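Local coordinates for UBP3-associated protein BRE5 (Saccharomyces cerevisiae, PDB 2QIY), which works together with UBP3 to cleave ubiquitin, and is represented here by its dimeric NTF2 domain, at residues E42-N47 with T62-G67; T10-C15 with I92-T97; S84-L89 with F113-P118; K121-F126 with I143-S148. One frame throughout, in Å; residues are numbered along the deposited sequence.

Contact 1 (E42-N47 with T62-G67)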
# COMPACT_ATOMS: atom_id res chain seq x y z
N GLU A 42 -12.71 -0.38 -9.71
CA GLU A 42 -12.15 0.95 -9.46
C GLU A 42 -10.64 0.93 -9.64
O GLU A 42 -9.96 0.04 -9.12
CB GLU A 42 -12.49 1.41 -8.04
CG GLU A 42 -14.00 1.37 -7.84
CD GLU A 42 -14.53 2.16 -6.67
OE1 GLU A 42 -13.78 2.88 -5.97
OE2 GLU A 42 -15.76 2.06 -6.47
N LEU A 43 -10.15 1.89 -10.42
CA LEU A 43 -8.72 2.05 -10.68
C LEU A 43 -8.24 3.42 -10.25
O LEU A 43 -8.89 4.44 -10.56
CB LEU A 43 -8.51 1.94 -12.20
CG LEU A 43 -7.10 2.20 -12.72
CD1 LEU A 43 -6.09 1.13 -12.24
CD2 LEU A 43 -7.13 2.25 -14.25
N THR A 44 -7.10 3.45 -9.57
CA THR A 44 -6.46 4.76 -9.29
C THR A 44 -5.06 4.56 -9.82
O THR A 44 -4.28 3.78 -9.26
CB THR A 44 -6.48 5.05 -7.78
OG1 THR A 44 -7.83 5.23 -7.39
CG2 THR A 44 -5.69 6.33 -7.45
N HIS A 45 -4.73 5.24 -10.92
CA HIS A 45 -3.51 4.91 -11.66
C HIS A 45 -2.67 6.15 -11.99
O HIS A 45 -3.16 7.26 -12.01
CB HIS A 45 -3.86 4.15 -12.95
CG HIS A 45 -2.76 3.28 -13.48
ND1 HIS A 45 -2.42 2.08 -12.90
CD2 HIS A 45 -1.93 3.43 -14.55
CE1 HIS A 45 -1.41 1.53 -13.57
NE2 HIS A 45 -1.12 2.32 -14.59
N THR A 46 -1.40 5.91 -12.28
CA THR A 46 -0.48 6.94 -12.78
C THR A 46 -1.15 7.85 -13.81
O THR A 46 -1.65 7.36 -14.82
CB THR A 46 0.67 6.23 -13.45
OG1 THR A 46 1.17 5.25 -12.51
CG2 THR A 46 1.79 7.25 -13.83
N ASN A 47 -1.15 9.16 -13.55
CA ASN A 47 -1.84 10.06 -14.46
C ASN A 47 -0.93 10.46 -15.61
O ASN A 47 -0.25 11.50 -15.57
CB ASN A 47 -2.36 11.31 -13.76
CG ASN A 47 -3.21 12.16 -14.68
OD1 ASN A 47 -3.47 11.78 -15.83
ND2 ASN A 47 -3.63 13.33 -14.20
N THR A 62 -1.81 10.74 -9.63
CA THR A 62 -2.68 9.66 -10.09
C THR A 62 -4.06 10.18 -10.42
O THR A 62 -4.41 11.33 -10.09
CB THR A 62 -2.79 8.52 -9.05
OG1 THR A 62 -3.27 9.08 -7.82
CG2 THR A 62 -1.41 7.87 -8.84
N VAL A 63 -4.85 9.33 -11.06
CA VAL A 63 -6.18 9.69 -11.49
C VAL A 63 -7.11 8.49 -11.24
O VAL A 63 -6.68 7.33 -11.38
CB VAL A 63 -6.20 10.08 -13.02
CG1 VAL A 63 -5.64 8.95 -13.93
CG2 VAL A 63 -7.60 10.47 -13.44
N LYS A 64 -8.36 8.77 -10.87
CA LYS A 64 -9.37 7.73 -10.62
C LYS A 64 -10.22 7.45 -11.86
O LYS A 64 -10.73 8.38 -12.52
CB LYS A 64 -10.29 8.16 -9.47
CG LYS A 64 -9.52 8.25 -8.17
CD LYS A 64 -10.43 8.68 -7.04
CE LYS A 64 -9.69 8.56 -5.73
NZ LYS A 64 -10.64 8.87 -4.59
N VAL A 65 -10.38 6.16 -12.15
CA VAL A 65 -11.21 5.69 -13.28
C VAL A 65 -12.08 4.56 -12.76
O VAL A 65 -11.59 3.68 -12.04
CB VAL A 65 -10.32 5.11 -14.43
CG1 VAL A 65 -11.15 4.90 -15.71
CG2 VAL A 65 -9.14 6.01 -14.73
N THR A 66 -13.35 4.53 -13.16
CA THR A 66 -14.29 3.53 -12.65
C THR A 66 -15.01 2.83 -13.79
O THR A 66 -15.47 3.48 -14.72
CB THR A 66 -15.31 4.20 -11.68
OG1 THR A 66 -14.60 4.67 -10.53
CG2 THR A 66 -16.38 3.22 -11.22
N GLY A 67 -15.10 1.50 -13.71
CA GLY A 67 -15.82 0.72 -14.72
C GLY A 67 -14.89 0.22 -15.80
O GLY A 67 -13.98 0.92 -16.23

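Contact 2 (T10-C15 with I92-T97)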
# COMPACT_ATOMS: atom_id res chain seq x y z
N THR A 10 -1.41 -22.57 -4.11
CA THR A 10 -1.44 -21.79 -2.86
C THR A 10 -1.77 -20.33 -3.12
O THR A 10 -1.61 -19.84 -4.23
CB THR A 10 -0.10 -21.88 -2.07
OG1 THR A 10 0.90 -21.09 -2.73
CG2 THR A 10 0.37 -23.33 -1.93
N VAL A 11 -2.24 -19.64 -2.07
CA VAL A 11 -2.57 -18.22 -2.16
C VAL A 11 -1.32 -17.39 -2.52
O VAL A 11 -1.41 -16.45 -3.32
CB VAL A 11 -3.31 -17.70 -0.90
CG1 VAL A 11 -2.51 -17.96 0.37
CG2 VAL A 11 -3.67 -16.23 -1.04
N GLN A 12 -0.17 -17.74 -1.95
CA GLN A 12 1.08 -17.06 -2.32
C GLN A 12 1.37 -17.24 -3.81
O GLN A 12 1.76 -16.28 -4.50
CB GLN A 12 2.26 -17.56 -1.48
CG GLN A 12 3.53 -16.74 -1.71
CD GLN A 12 4.75 -17.36 -1.09
OE1 GLN A 12 5.21 -18.43 -1.50
NE2 GLN A 12 5.31 -16.67 -0.09
N ASP A 13 1.19 -18.46 -4.29
CA ASP A 13 1.31 -18.79 -5.72
C ASP A 13 0.44 -17.91 -6.58
O ASP A 13 0.92 -17.34 -7.56
CB ASP A 13 0.94 -20.25 -5.99
CG ASP A 13 2.09 -21.21 -5.72
OD1 ASP A 13 3.20 -20.74 -5.38
OD2 ASP A 13 1.86 -22.44 -5.86
N ILE A 14 -0.85 -17.81 -6.25
CA ILE A 14 -1.73 -17.02 -7.11
C ILE A 14 -1.39 -15.52 -7.06
O ILE A 14 -1.47 -14.85 -8.10
CB ILE A 14 -3.27 -17.35 -7.00
CG1 ILE A 14 -4.09 -16.26 -6.28
CG2 ILE A 14 -3.54 -18.83 -6.61
CD1 ILE A 14 -4.01 -16.31 -4.79
N CYS A 15 -0.97 -15.03 -5.90
CA CYS A 15 -0.56 -13.61 -5.79
C CYS A 15 0.67 -13.30 -6.63
O CYS A 15 0.72 -12.28 -7.31
CB CYS A 15 -0.30 -13.21 -4.35
SG CYS A 15 -1.76 -13.19 -3.35
N ILE A 92 5.66 -8.39 -1.45
CA ILE A 92 4.28 -8.76 -1.64
C ILE A 92 3.72 -9.11 -0.26
O ILE A 92 4.38 -9.85 0.50
CB ILE A 92 4.14 -10.02 -2.54
CG1 ILE A 92 4.78 -9.77 -3.93
CG2 ILE A 92 2.67 -10.47 -2.64
CD1 ILE A 92 4.93 -11.01 -4.81
N ASP A 93 2.53 -8.58 0.03
CA ASP A 93 1.74 -8.95 1.23
C ASP A 93 0.35 -9.32 0.77
O ASP A 93 -0.18 -8.71 -0.15
CB ASP A 93 1.61 -7.76 2.18
CG ASP A 93 2.94 -7.32 2.75
OD1 ASP A 93 3.44 -8.02 3.65
OD2 ASP A 93 3.48 -6.29 2.29
N PHE A 94 -0.25 -10.33 1.41
CA PHE A 94 -1.64 -10.64 1.07
C PHE A 94 -2.45 -11.05 2.28
O PHE A 94 -1.89 -11.51 3.29
CB PHE A 94 -1.72 -11.74 0.01
CG PHE A 94 -1.06 -13.03 0.43
CD1 PHE A 94 -1.76 -13.98 1.15
CD2 PHE A 94 0.28 -13.27 0.11
CE1 PHE A 94 -1.15 -15.17 1.54
CE2 PHE A 94 0.90 -14.47 0.51
CZ PHE A 94 0.19 -15.41 1.22
N GLN A 95 -3.77 -10.89 2.15
CA GLN A 95 -4.75 -11.49 3.09
C GLN A 95 -6.02 -11.85 2.32
O GLN A 95 -6.29 -11.29 1.26
CB GLN A 95 -5.14 -10.50 4.20
CG GLN A 95 -4.02 -10.01 5.12
CD GLN A 95 -4.49 -8.92 6.09
OE1 GLN A 95 -5.53 -8.29 5.87
NE2 GLN A 95 -3.73 -8.70 7.16
N TYR A 96 -6.82 -12.76 2.89
CA TYR A 96 -8.14 -13.00 2.36
C TYR A 96 -9.09 -11.92 2.87
O TYR A 96 -8.84 -11.32 3.92
CB TYR A 96 -8.65 -14.39 2.76
CG TYR A 96 -8.12 -15.50 1.89
CD1 TYR A 96 -7.29 -16.50 2.41
CD2 TYR A 96 -8.46 -15.57 0.53
CE1 TYR A 96 -6.81 -17.53 1.60
CE2 TYR A 96 -7.99 -16.59 -0.28
CZ TYR A 96 -7.17 -17.57 0.25
OH TYR A 96 -6.72 -18.59 -0.57
N THR A 97 -10.19 -11.70 2.16
CA THR A 97 -11.12 -10.62 2.47
C THR A 97 -12.47 -10.88 1.80
O THR A 97 -12.62 -11.86 1.09
CB THR A 97 -10.55 -9.26 1.98
OG1 THR A 97 -11.31 -8.18 2.54
CG2 THR A 97 -10.54 -9.15 0.44

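Contact 3 (S84-L89 with F113-P118)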
# COMPACT_ATOMS: atom_id res chain seq x y z
N SER A 84 5.83 0.76 -22.00
CA SER A 84 7.22 1.04 -21.64
C SER A 84 7.44 0.94 -20.12
O SER A 84 8.53 1.22 -19.64
CB SER A 84 7.66 2.40 -22.19
OG SER A 84 7.09 3.48 -21.46
N LEU A 85 6.41 0.50 -19.39
CA LEU A 85 6.48 0.42 -17.93
C LEU A 85 7.38 -0.73 -17.51
O LEU A 85 7.31 -1.83 -18.08
CB LEU A 85 5.08 0.28 -17.33
CG LEU A 85 4.95 0.21 -15.80
CD1 LEU A 85 3.60 0.75 -15.32
CD2 LEU A 85 5.17 -1.24 -15.31
N LYS A 86 8.23 -0.47 -16.52
CA LYS A 86 9.21 -1.42 -16.03
C LYS A 86 9.22 -1.31 -14.50
O LYS A 86 8.86 -0.29 -13.93
CB LYS A 86 10.58 -1.04 -16.60
CG LYS A 86 10.65 -1.20 -18.13
CD LYS A 86 11.90 -0.56 -18.72
CE LYS A 86 11.90 -0.70 -20.22
NZ LYS A 86 12.51 -1.99 -20.60
N LEU A 87 9.62 -2.38 -13.82
CA LEU A 87 9.71 -2.25 -12.36
C LEU A 87 10.61 -3.27 -11.73
O LEU A 87 10.87 -4.33 -12.31
CB LEU A 87 8.33 -2.30 -11.66
CG LEU A 87 7.57 -3.64 -11.67
CD1 LEU A 87 6.61 -3.67 -10.47
CD2 LEU A 87 6.83 -3.80 -13.01
N LYS A 88 11.07 -2.90 -10.54
CA LYS A 88 11.67 -3.82 -9.59
C LYS A 88 10.60 -4.06 -8.53
O LYS A 88 10.16 -3.13 -7.85
CB LYS A 88 12.91 -3.19 -8.97
CG LYS A 88 13.53 -4.05 -7.89
CD LYS A 88 14.84 -3.45 -7.37
CE LYS A 88 15.42 -4.36 -6.29
NZ LYS A 88 16.75 -3.88 -5.84
N LEU A 89 10.11 -5.30 -8.46
CA LEU A 89 9.07 -5.67 -7.47
C LEU A 89 9.81 -6.12 -6.20
O LEU A 89 10.54 -7.11 -6.24
CB LEU A 89 8.21 -6.82 -8.01
CG LEU A 89 6.75 -7.09 -7.62
CD1 LEU A 89 6.46 -8.57 -7.46
CD2 LEU A 89 6.11 -6.19 -6.50
N PHE A 113 9.64 2.45 -13.25
CA PHE A 113 10.13 3.45 -14.19
C PHE A 113 9.58 3.12 -15.57
O PHE A 113 8.84 2.13 -15.74
CB PHE A 113 11.66 3.57 -14.18
CG PHE A 113 12.40 2.32 -14.64
CD1 PHE A 113 13.06 2.32 -15.87
CD2 PHE A 113 12.48 1.20 -13.82
CE1 PHE A 113 13.76 1.21 -16.29
CE2 PHE A 113 13.21 0.05 -14.24
CZ PHE A 113 13.83 0.07 -15.47
N TRP A 114 9.86 3.99 -16.52
CA TRP A 114 9.49 3.74 -17.91
C TRP A 114 10.78 3.89 -18.70
O TRP A 114 11.76 4.49 -18.23
CB TRP A 114 8.41 4.74 -18.35
CG TRP A 114 7.08 4.53 -17.62
CD1 TRP A 114 5.95 3.91 -18.12
CD2 TRP A 114 6.77 4.93 -16.29
NE1 TRP A 114 4.97 3.88 -17.16
CE2 TRP A 114 5.44 4.50 -16.03
CE3 TRP A 114 7.48 5.61 -15.28
CZ2 TRP A 114 4.80 4.75 -14.80
CZ3 TRP A 114 6.83 5.83 -14.04
CH2 TRP A 114 5.52 5.39 -13.82
N THR A 115 10.82 3.33 -19.90
CA THR A 115 12.02 3.45 -20.72
C THR A 115 12.61 4.85 -20.66
O THR A 115 11.92 5.84 -20.97
CB THR A 115 11.72 3.06 -22.17
OG1 THR A 115 11.11 1.76 -22.17
CG2 THR A 115 13.01 3.08 -23.00
N GLY A 116 13.86 4.92 -20.21
CA GLY A 116 14.62 6.15 -20.14
C GLY A 116 14.33 7.11 -18.99
O GLY A 116 14.97 8.17 -18.93
N THR A 117 13.39 6.77 -18.10
CA THR A 117 13.06 7.67 -16.99
C THR A 117 13.78 7.26 -15.71
O THR A 117 14.26 6.13 -15.61
CB THR A 117 11.55 7.73 -16.66
OG1 THR A 117 11.16 6.60 -15.86
CG2 THR A 117 10.70 7.82 -17.93
N PRO A 118 13.86 8.18 -14.72
CA PRO A 118 14.32 7.73 -13.40
C PRO A 118 13.28 6.84 -12.73
O PRO A 118 12.13 6.76 -13.19
CB PRO A 118 14.46 9.03 -12.60
CG PRO A 118 13.61 10.01 -13.32
CD PRO A 118 13.56 9.63 -14.75
O HOH W 1 8.89 6.06 -21.73

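Contact 4 (K121-F126 with I143-S148)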
# COMPACT_ATOMS: atom_id res chain seq x y z
N LYS A 121 9.41 5.30 -6.38
CA LYS A 121 9.03 4.27 -5.39
C LYS A 121 7.53 4.20 -5.40
O LYS A 121 6.89 5.24 -5.52
CB LYS A 121 9.44 4.69 -4.00
CG LYS A 121 10.89 4.44 -3.67
CD LYS A 121 10.97 4.33 -2.13
CE LYS A 121 12.16 3.47 -1.67
NZ LYS A 121 12.20 2.10 -2.20
N PHE A 122 6.97 3.00 -5.28
CA PHE A 122 5.50 2.91 -5.27
C PHE A 122 5.02 1.81 -4.35
O PHE A 122 5.76 0.88 -4.02
CB PHE A 122 4.98 2.61 -6.69
CG PHE A 122 5.18 1.17 -7.11
CD1 PHE A 122 4.16 0.24 -6.90
CD2 PHE A 122 6.38 0.73 -7.66
CE1 PHE A 122 4.31 -1.08 -7.25
CE2 PHE A 122 6.55 -0.59 -8.03
CZ PHE A 122 5.51 -1.51 -7.82
N CYS A 123 3.77 1.95 -3.95
CA CYS A 123 3.02 0.85 -3.38
C CYS A 123 1.74 0.71 -4.20
O CYS A 123 1.11 1.69 -4.62
CB CYS A 123 2.73 1.15 -1.93
SG CYS A 123 1.97 2.68 -1.53
N GLN A 124 1.37 -0.53 -4.49
CA GLN A 124 0.18 -0.75 -5.31
C GLN A 124 -0.65 -1.83 -4.63
O GLN A 124 -0.11 -2.87 -4.24
CB GLN A 124 0.53 -1.15 -6.76
CG GLN A 124 -0.71 -1.25 -7.69
CD GLN A 124 -0.38 -1.23 -9.19
OE1 GLN A 124 -1.28 -1.21 -10.05
NE2 GLN A 124 0.90 -1.22 -9.52
N THR A 125 -1.96 -1.59 -4.51
CA THR A 125 -2.83 -2.53 -3.83
C THR A 125 -3.92 -2.99 -4.76
O THR A 125 -4.45 -2.19 -5.52
CB THR A 125 -3.45 -1.86 -2.59
OG1 THR A 125 -2.39 -1.66 -1.64
CG2 THR A 125 -4.47 -2.73 -1.96
N PHE A 126 -4.23 -4.28 -4.70
CA PHE A 126 -5.29 -4.90 -5.52
C PHE A 126 -6.26 -5.67 -4.66
O PHE A 126 -5.89 -6.22 -3.60
CB PHE A 126 -4.68 -5.94 -6.44
CG PHE A 126 -3.59 -5.41 -7.33
CD1 PHE A 126 -2.26 -5.38 -6.88
CD2 PHE A 126 -3.89 -4.98 -8.63
CE1 PHE A 126 -1.25 -4.90 -7.72
CE2 PHE A 126 -2.87 -4.53 -9.48
CZ PHE A 126 -1.56 -4.49 -9.01
N ILE A 143 -5.06 0.31 -6.82
CA ILE A 143 -4.63 1.67 -6.41
C ILE A 143 -3.11 1.70 -6.39
O ILE A 143 -2.48 0.85 -5.75
CB ILE A 143 -5.06 2.05 -4.97
CG1 ILE A 143 -6.59 1.96 -4.78
CG2 ILE A 143 -4.46 3.47 -4.60
CD1 ILE A 143 -6.99 2.14 -3.29
N ILE A 144 -2.50 2.67 -7.09
CA ILE A 144 -1.07 2.91 -6.92
C ILE A 144 -0.84 4.26 -6.22
O ILE A 144 -1.56 5.24 -6.45
CB ILE A 144 -0.31 2.83 -8.27
CG1 ILE A 144 1.21 2.80 -8.06
CG2 ILE A 144 -0.75 3.96 -9.25
CD1 ILE A 144 1.98 2.34 -9.34
N ARG A 145 0.18 4.29 -5.36
CA ARG A 145 0.58 5.52 -4.71
C ARG A 145 2.10 5.62 -4.83
O ARG A 145 2.83 4.69 -4.44
CB ARG A 145 0.14 5.53 -3.22
CG ARG A 145 0.90 6.56 -2.35
CD ARG A 145 0.68 8.02 -2.75
NE ARG A 145 -0.74 8.42 -2.71
CZ ARG A 145 -1.17 9.68 -2.87
NH1 ARG A 145 -0.29 10.69 -3.07
NH2 ARG A 145 -2.47 9.97 -2.80
N PHE A 146 2.59 6.73 -5.37
CA PHE A 146 4.03 6.99 -5.40
C PHE A 146 4.49 7.63 -4.10
O PHE A 146 3.80 8.48 -3.53
CB PHE A 146 4.40 7.80 -6.65
CG PHE A 146 4.11 7.05 -7.90
CD1 PHE A 146 5.01 6.09 -8.38
CD2 PHE A 146 2.91 7.24 -8.58
CE1 PHE A 146 4.71 5.36 -9.52
CE2 PHE A 146 2.59 6.51 -9.73
CZ PHE A 146 3.51 5.56 -10.22
N ILE A 147 5.65 7.19 -3.64
CA ILE A 147 6.17 7.51 -2.33
C ILE A 147 7.47 8.28 -2.55
O ILE A 147 8.33 7.84 -3.30
CB ILE A 147 6.40 6.19 -1.51
CG1 ILE A 147 5.07 5.39 -1.42
CG2 ILE A 147 6.95 6.49 -0.11
CD1 ILE A 147 5.13 4.09 -0.62
N SER A 148 7.61 9.43 -1.91
CA SER A 148 8.87 10.15 -2.03
C SER A 148 9.93 9.37 -1.23
O SER A 148 9.64 8.85 -0.14
CB SER A 148 8.72 11.57 -1.51
OG SER A 148 9.57 12.45 -2.23
O HOH W 2 10.17 7.87 -5.42

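Contact 1 (E42-N47 with T62-G67)
Leu43 with Val65 and His45 with Val63 each exchange two backbone hydrogen bonds, joining strands 42-46 and 62-66 in antiparallel fashion with their N-to-C directions 154° apart. Three of these bonds are nearly straight; Val63 N to His45 O, 2.8 Å, is the more bent, with 149° at the hydrogen. The same oxygen also has Thr62 CB against it, at 3.2 Å. Glu42, Thr44, Lys64 and Thr66 share one face of the sheet. There Thr44 and Lys64 lie side by side, pointing the same way, and Thr44 OG1 touches Lys64 CG at 3.5 Å. A first torsion of -66° sets that hydroxyl beside its own backbone N; CG2, anti to that N, lies 3.7 Å from Thr62 OG1. Strand 62-66 is the outermost strand of the NTF2 fold on this side, and the face with Thr44 and Lys64 looks to the second subunit. Thr44 OG1 bonds Gln95 NE2 of that subunit, and the extended chain of Lys64 reaches its Phe94 in a cation-pi contact. The opposite face carries Leu43, His45, Val63 and Val65, with Leu43 CB and Val65 CB 4.3 Å apart beneath helix 68-77. Beyond the paired residues, Asn47 crosses Val63 at about a right angle, its CG 4.0 Å from Val63 CB, while Gln49 N donates to Asn47 OD1.

Contact 2 (T10-C15 with I92-T97)
Phe94 meets the first turn of helix 11-28 with its ring, where the helix of this NTF2 fold packs against an edge strand of this chain's sheet, 85-97. The first torsion of Phe94 (59°) holds CG between the backbone N and the carbonyl carbon, and the ring extends from there to the helix. Val11 meets the ring with both methyls: CG1 comes to 3.3 Å from Phe94 CE1, a close approach, and CG2 rests near CD1. The carbonyl carbon of Val11 lies over one ring face. At another corner, Phe94 CE2 meets Gln12 CA at 3.8 Å, and the Gln12 amide plane stands 79° from that of the ring. Cys15 makes a sulfur-aromatic contact, with SG 4.5 Å from the Phe94 ring centroid and displaced 39° from the ring normal. Two residues earlier on the strand, Cys15 CB lies 4.4 Å from Ile92 CG2. The helix start is capped by Thr10, whose OG1 accepts from Asp13 N. The backbone O of Phe94 is hydrogen-bonded to Lys64 NZ of the second subunit. At the other end of the contact the Tyr96 side chain reaches back to the helix, and its OH stops 3.5 Å from Val11 CB.

Contact 3 (S84-L89 with F113-P118)
Lys86 and Phe113 bind each other twice through their backbones, Lys86 N to Phe113 O at 2.8 Å and Phe113 N to Lys86 O at 2.9 Å, as the hydrogen-bonded pair of an antiparallel hairpin between strands 85-97 and 103-114. A third bond, Thr115 N to Ser84 O, is longer at 3.1 Å and bent to 141° at the hydrogen. There strand 103-114 ends in a type II turn from Trp114 to Thr117, and Thr117 OG1 accepts from Trp114 N along a nearly straight line. One water donates to both Ser84 OG, which also bonds Lys81 O, and Thr115 O. Further out, Lys86 CB sits over a face of the Phe113 ring, 3.7 Å from its centroid and 16° from the normal, in a CH-pi contact. Beyond it Lys86 CD approaches the rim at Phe113 CE1, and CE comes to 3.2 Å from Thr115 OG1. On the other face of the sheet Leu85 CB lies 3.6 Å from Trp114 NE1, which bonds Tyr48 OH, while Ser84 OG lies at the indole edge, in its plane. The aliphatic part of Lys86 thus runs over the Phe113 ring, and the fourth torsion (-87°) bends the chain to place NZ, which forms a salt bridge with an acidic side chain of another protein's chain. Leu87, Lys88 and Leu89 pair with a strand of that chain, consistent with an interface combining sheet extension and charge pairing.

Contact 4 (K121-F126 with I143-S148)
Ile143 O is gripped from the neighbouring strand by Thr125 N at 2.8 Å and by a CA-H...O contact from Gln124 CA at 3.1 Å, with Gln124 CG close by. Thr125 O accepts from Ile143 N, and Cys123 and Arg145 exchange a like pair of bonds. Toward the far end the pattern changes: Ile147 N donates to Lys121 O from above the carbonyl plane, 45° out of it, and the return link from Lys121 N to Ile147 O runs through a water. Strands 120-130 and 137-147 form a beta hairpin in the middle of the curved NTF2 sheet. One face carries Phe122, Gln124, Ile144 and Phe146 and looks inward, with Phe122 on Tyr23 of helix 11-28 and Phe146 on Val59 and Leu60. On it Phe122 crosses Ile144 obliquely, with CD1 of each 3.9 Å from that of the other. Phe146 brings CD1 to Phe122 CB, also at 3.9 Å, and its ring edge to Lys121 O. The other face belongs to the dimer interface. There Cys123 SG, placed between its backbone N and carbonyl carbon by a first torsion of 53°, touches Ile147 CD1 at 3.6 Å and rests 3.8 Å from Arg145 CB. Arg145 bends away at its second and third torsions, and its NE reaches Asp93 of the second subunit in a salt bridge, while Met107 of that subunit packs on Cys123 and Thr125.

All four contacts reach one six-stranded sheet; contact 2 sets a helix on it. Contacts 1 and 4, with centres about 12 Å apart, are joined directly where Ile144 N lies 3.0 Å from Thr44 O, a probable hydrogen bond between neighbouring strands. Contact 3 reaches both: Trp114 CZ2 packs on Thr46 CG2 of contact 1 at 4.0 Å, and Leu87 CD1 on Phe122 CZ of contact 4 at 3.6 Å. Contacts 2 and 3 share strand 85-97, with centres about 25 Å apart. Within the chain, contact 2 touches neither contact 1 nor contact 4, yet the dimer unites them, since Asp93 and Gln95 of one subunit meet Arg145 and Thr44 of the other.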